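Local coordinates for protein Xaa-Pro Dipeptidase (Alteromonas macleodii, PDB 2QS8) that probably acts as a metal-dependent carboxypeptidase or dipeptidase of the amidohydrolase superfamily, cleaving short peptides, with methionine bound in its active site, at residues M264-I278 with T312-G326. Sequence-based numbering, arbitrary orientation.
Sequences MDLMIENGTYYVPTI and TFRKAYEKGVKIAFG
Lys322 folds its side chain over one face of the Tyr273 ring. Bends at chi3 (76°) and chi4 bring CE to 4.0 Å from the ring centroid, a CH-pi contact. CB of Ala324 meets the same ring obliquely at CD2, 3.6 Å away. The Tyr273 hydroxyl is hydrogen-bonded to Glu361, so the ring is gripped at its far end as well. With an alanine here, Glu361 would probably lose this partner and the Lys322 chain the face it lies on.

The Tyr274 ring lies against helix 312-319. With CG anti to the backbone N (chi1 177°), its ring runs alongside Ile323, and CD1 sits 3.7 Å from CB of Ala316. Phe313 CA is at the ring edge, and the hydroxyl bonds to His255 O. Further along, Ile278 CD1 rests over a face of the Phe313 ring, 3.9 Å from its centroid, while Pro276 CB meets that ring obliquely. Val321, just past the end of helix 312-319, packs between helix 264-270 and Tyr274: CG1 touches Tyr274 CB and Met267 CE, and CG2 touches Met264 and Ile268. A long salt bridge joins Asp265 to Lys319 on the solvent-exposed side.

The backbones meet in a single bridge. Tyr274 N donates to Lys322 O (2.8 Å), and Ala324 N donates to Tyr274 O (3.1 Å). A water links Thr272 O to Lys322 N. Gly271 and Gly320 each end a helix in a Schellman motif. Strand 273-275 and segment 322-326 are consistent with neighbouring staves of the amidohydrolase TIM barrel, with helices 261-270 and 299-319 outside. Thr277, just past the strand, touches the bound methionine.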
# COMPACT_ATOMS: atom_id res chain seq x y z
N MSE A 264 0.74 -34.52 3.04
CA MSE A 264 0.26 -35.38 4.10
C MSE A 264 1.22 -35.44 5.28
O MSE A 264 0.80 -35.31 6.42
CB MSE A 264 -0.01 -36.77 3.56
CG MSE A 264 -1.14 -36.77 2.56
SE MSE A 264 -1.80 -38.57 2.10
CE MSE A 264 -0.65 -39.05 0.61
N ASP A 265 2.51 -35.63 5.00
CA ASP A 265 3.49 -35.67 6.08
C ASP A 265 3.59 -34.30 6.75
O ASP A 265 3.80 -34.20 7.96
CB ASP A 265 4.86 -36.10 5.55
CG ASP A 265 4.89 -37.56 5.13
OD1 ASP A 265 4.32 -38.40 5.86
OD2 ASP A 265 5.50 -37.89 4.09
N LEU A 266 3.47 -33.24 5.97
CA LEU A 266 3.52 -31.90 6.53
C LEU A 266 2.36 -31.71 7.49
O LEU A 266 2.53 -31.18 8.58
CB LEU A 266 3.46 -30.84 5.42
CG LEU A 266 4.77 -30.62 4.67
CD1 LEU A 266 4.53 -29.73 3.46
CD2 LEU A 266 5.80 -29.99 5.61
N MSE A 267 1.17 -32.15 7.10
CA MSE A 267 0.00 -32.02 7.97
C MSE A 267 0.14 -32.82 9.26
O MSE A 267 -0.32 -32.38 10.31
CB MSE A 267 -1.25 -32.44 7.23
CG MSE A 267 -1.73 -31.41 6.25
SE MSE A 267 -3.34 -32.07 5.36
CE MSE A 267 -4.69 -31.68 6.75
N ILE A 268 0.78 -33.98 9.16
CA ILE A 268 0.99 -34.81 10.33
C ILE A 268 2.00 -34.15 11.26
O ILE A 268 1.81 -34.11 12.47
CB ILE A 268 1.52 -36.20 9.92
CG1 ILE A 268 0.44 -36.94 9.12
CG2 ILE A 268 1.89 -37.00 11.16
CD1 ILE A 268 0.91 -38.23 8.51
N GLU A 269 3.06 -33.61 10.68
CA GLU A 269 4.11 -32.95 11.46
C GLU A 269 3.63 -31.69 12.17
O GLU A 269 4.06 -31.40 13.28
CB GLU A 269 5.28 -32.60 10.55
CG GLU A 269 6.47 -31.98 11.25
CD GLU A 269 7.43 -31.33 10.27
OE1 GLU A 269 7.78 -31.97 9.25
OE2 GLU A 269 7.85 -30.17 10.52
N ASN A 270 2.75 -30.94 11.51
CA ASN A 270 2.23 -29.70 12.06
C ASN A 270 0.92 -29.90 12.83
O ASN A 270 0.40 -28.97 13.44
CB ASN A 270 2.01 -28.67 10.94
CG ASN A 270 3.31 -28.20 10.31
OD1 ASN A 270 4.10 -27.49 10.94
ND2 ASN A 270 3.55 -28.60 9.07
N GLY A 271 0.39 -31.12 12.79
CA GLY A 271 -0.86 -31.42 13.47
C GLY A 271 -2.04 -30.66 12.88
O GLY A 271 -2.88 -30.14 13.61
N THR A 272 -2.10 -30.60 11.55
CA THR A 272 -3.18 -29.90 10.86
C THR A 272 -4.37 -30.82 10.66
O THR A 272 -4.19 -31.99 10.34
CB THR A 272 -2.72 -29.41 9.48
OG1 THR A 272 -1.38 -28.90 9.55
CG2 THR A 272 -3.66 -28.30 8.99
N TYR A 273 -5.58 -30.31 10.83
CA TYR A 273 -6.79 -31.12 10.63
C TYR A 273 -7.28 -31.14 9.19
O TYR A 273 -7.23 -30.12 8.50
CB TYR A 273 -7.93 -30.64 11.53
CG TYR A 273 -7.95 -31.30 12.90
CD1 TYR A 273 -7.30 -30.72 13.99
CD2 TYR A 273 -8.62 -32.51 13.09
CE1 TYR A 273 -7.32 -31.34 15.26
CE2 TYR A 273 -8.65 -33.14 14.35
CZ TYR A 273 -8.01 -32.54 15.43
OH TYR A 273 -8.07 -33.15 16.66
N TYR A 274 -7.74 -32.31 8.73
CA TYR A 274 -8.26 -32.47 7.38
C TYR A 274 -9.79 -32.60 7.43
O TYR A 274 -10.32 -33.51 8.07
CB TYR A 274 -7.67 -33.72 6.72
CG TYR A 274 -8.22 -34.02 5.32
CD1 TYR A 274 -8.34 -35.32 4.86
CD2 TYR A 274 -8.60 -32.99 4.47
CE1 TYR A 274 -8.82 -35.60 3.58
CE2 TYR A 274 -9.08 -33.25 3.19
CZ TYR A 274 -9.19 -34.55 2.76
OH TYR A 274 -9.67 -34.81 1.49
N VAL A 275 -10.49 -31.68 6.77
CA VAL A 275 -11.95 -31.68 6.70
C VAL A 275 -12.27 -32.00 5.24
O VAL A 275 -12.30 -31.12 4.38
CB VAL A 275 -12.51 -30.30 7.06
CG1 VAL A 275 -14.01 -30.35 7.15
CG2 VAL A 275 -11.91 -29.83 8.35
N PRO A 276 -12.52 -33.28 4.94
CA PRO A 276 -12.82 -33.76 3.59
C PRO A 276 -14.00 -33.23 2.78
O PRO A 276 -13.84 -32.94 1.60
CB PRO A 276 -12.88 -35.27 3.78
CG PRO A 276 -13.44 -35.40 5.14
CD PRO A 276 -12.68 -34.36 5.92
N THR A 277 -15.17 -33.10 3.38
CA THR A 277 -16.36 -32.67 2.65
C THR A 277 -16.56 -33.58 1.44
O THR A 277 -16.71 -33.11 0.31
CB THR A 277 -16.29 -31.19 2.16
OG1 THR A 277 -15.34 -31.07 1.08
CG2 THR A 277 -15.92 -30.27 3.32
N ILE A 278 -16.54 -34.88 1.70
CA ILE A 278 -16.73 -35.85 0.63
C ILE A 278 -18.09 -35.64 -0.05
O ILE A 278 -18.19 -35.69 -1.27
CB ILE A 278 -16.68 -37.31 1.15
CG1 ILE A 278 -15.35 -37.56 1.86
CG2 ILE A 278 -16.83 -38.29 -0.01
CD1 ILE A 278 -15.27 -38.88 2.57
N THR A 312 -8.85 -39.32 -2.14
CA THR A 312 -7.88 -38.63 -1.31
C THR A 312 -8.16 -38.90 0.17
O THR A 312 -7.24 -39.07 0.97
CB THR A 312 -7.92 -37.11 -1.57
OG1 THR A 312 -7.35 -36.84 -2.86
CG2 THR A 312 -7.14 -36.35 -0.52
N PHE A 313 -9.43 -38.97 0.53
CA PHE A 313 -9.83 -39.23 1.91
C PHE A 313 -9.22 -40.53 2.45
O PHE A 313 -8.66 -40.55 3.54
CB PHE A 313 -11.35 -39.31 2.03
CG PHE A 313 -11.84 -39.74 3.39
CD1 PHE A 313 -11.89 -38.83 4.43
CD2 PHE A 313 -12.21 -41.06 3.62
CE1 PHE A 313 -12.31 -39.22 5.70
CE2 PHE A 313 -12.64 -41.46 4.89
CZ PHE A 313 -12.68 -40.54 5.93
N ARG A 314 -9.37 -41.61 1.68
CA ARG A 314 -8.85 -42.91 2.08
C ARG A 314 -7.35 -42.83 2.31
O ARG A 314 -6.85 -43.29 3.34
CB ARG A 314 -9.15 -43.96 1.00
CG ARG A 314 -8.51 -45.31 1.26
CD ARG A 314 -8.81 -46.29 0.12
NE ARG A 314 -10.21 -46.73 0.11
CZ ARG A 314 -10.75 -47.54 1.03
NH1 ARG A 314 -10.01 -47.98 2.04
NH2 ARG A 314 -12.02 -47.90 0.93
N LYS A 315 -6.64 -42.24 1.35
CA LYS A 315 -5.19 -42.07 1.44
C LYS A 315 -4.78 -41.32 2.70
O LYS A 315 -3.86 -41.72 3.42
CB LYS A 315 -4.67 -41.32 0.22
CG LYS A 315 -4.73 -42.08 -1.10
CD LYS A 315 -4.25 -41.22 -2.26
CE LYS A 315 -3.93 -42.05 -3.50
NZ LYS A 315 -5.09 -42.84 -4.00
N ALA A 316 -5.47 -40.21 2.97
CA ALA A 316 -5.16 -39.39 4.13
C ALA A 316 -5.42 -40.15 5.42
O ALA A 316 -4.62 -40.10 6.35
CB ALA A 316 -5.98 -38.11 4.11
N TYR A 317 -6.54 -40.85 5.48
CA TYR A 317 -6.89 -41.61 6.67
C TYR A 317 -5.87 -42.70 6.98
O TYR A 317 -5.37 -42.78 8.09
CB TYR A 317 -8.27 -42.26 6.52
CG TYR A 317 -8.60 -43.17 7.67
CD1 TYR A 317 -8.80 -42.67 8.95
CD2 TYR A 317 -8.68 -44.55 7.48
CE1 TYR A 317 -9.06 -43.52 10.02
CE2 TYR A 317 -8.93 -45.41 8.54
CZ TYR A 317 -9.12 -44.89 9.81
OH TYR A 317 -9.35 -45.74 10.87
N GLU A 318 -5.57 -43.54 5.99
CA GLU A 318 -4.61 -44.62 6.20
C GLU A 318 -3.23 -44.07 6.59
O GLU A 318 -2.55 -44.64 7.44
CB GLU A 318 -4.51 -45.48 4.95
CG GLU A 318 -5.86 -45.96 4.44
CD GLU A 318 -5.76 -46.84 3.21
OE1 GLU A 318 -4.87 -46.59 2.35
OE2 GLU A 318 -6.57 -47.78 3.08
N LYS A 319 -2.83 -42.97 5.97
CA LYS A 319 -1.54 -42.34 6.26
C LYS A 319 -1.48 -41.79 7.69
O LYS A 319 -0.40 -41.49 8.20
CB LYS A 319 -1.27 -41.22 5.27
CG LYS A 319 0.10 -40.59 5.39
CD LYS A 319 1.18 -41.49 4.83
CE LYS A 319 2.54 -40.82 4.86
NZ LYS A 319 3.58 -41.66 4.20
N GLY A 320 -2.64 -41.64 8.32
CA GLY A 320 -2.67 -41.14 9.68
C GLY A 320 -2.89 -39.65 9.87
O GLY A 320 -2.62 -39.11 10.95
N VAL A 321 -3.36 -38.97 8.82
CA VAL A 321 -3.63 -37.54 8.89
C VAL A 321 -4.84 -37.29 9.80
O VAL A 321 -5.83 -38.00 9.72
CB VAL A 321 -3.95 -36.98 7.48
CG1 VAL A 321 -4.40 -35.53 7.59
CG2 VAL A 321 -2.73 -37.09 6.59
N LYS A 322 -4.74 -36.29 10.67
CA LYS A 322 -5.85 -35.99 11.57
C LYS A 322 -7.07 -35.57 10.74
O LYS A 322 -6.94 -34.82 9.76
CB LYS A 322 -5.46 -34.88 12.54
CG LYS A 322 -4.28 -35.26 13.42
CD LYS A 322 -3.65 -34.03 14.04
CE LYS A 322 -4.47 -33.50 15.18
NZ LYS A 322 -4.41 -34.46 16.32
N ILE A 323 -8.24 -36.06 11.13
CA ILE A 323 -9.46 -35.78 10.41
C ILE A 323 -10.61 -35.34 11.31
O ILE A 323 -10.87 -35.93 12.35
CB ILE A 323 -9.91 -37.03 9.61
CG1 ILE A 323 -8.93 -37.28 8.45
CG2 ILE A 323 -11.33 -36.87 9.11
CD1 ILE A 323 -9.20 -38.54 7.65
N ALA A 324 -11.29 -34.27 10.88
CA ALA A 324 -12.44 -33.74 11.60
C ALA A 324 -13.61 -33.66 10.62
O ALA A 324 -13.43 -33.30 9.45
CB ALA A 324 -12.12 -32.36 12.17
N PHE A 325 -14.80 -34.00 11.10
CA PHE A 325 -16.03 -34.01 10.31
C PHE A 325 -16.41 -32.65 9.67
O PHE A 325 -16.53 -31.64 10.36
CB PHE A 325 -17.18 -34.49 11.18
CG PHE A 325 -18.43 -34.82 10.43
CD1 PHE A 325 -18.64 -36.11 9.95
CD2 PHE A 325 -19.40 -33.86 10.21
CE1 PHE A 325 -19.81 -36.43 9.28
CE2 PHE A 325 -20.57 -34.17 9.54
CZ PHE A 325 -20.77 -35.47 9.08
N GLY A 326 -16.62 -32.67 8.35
CA GLY A 326 -17.00 -31.48 7.61
C GLY A 326 -17.66 -31.84 6.29
O GLY A 326 -17.11 -32.62 5.52
O HOH W 1 -2.67 -34.38 10.88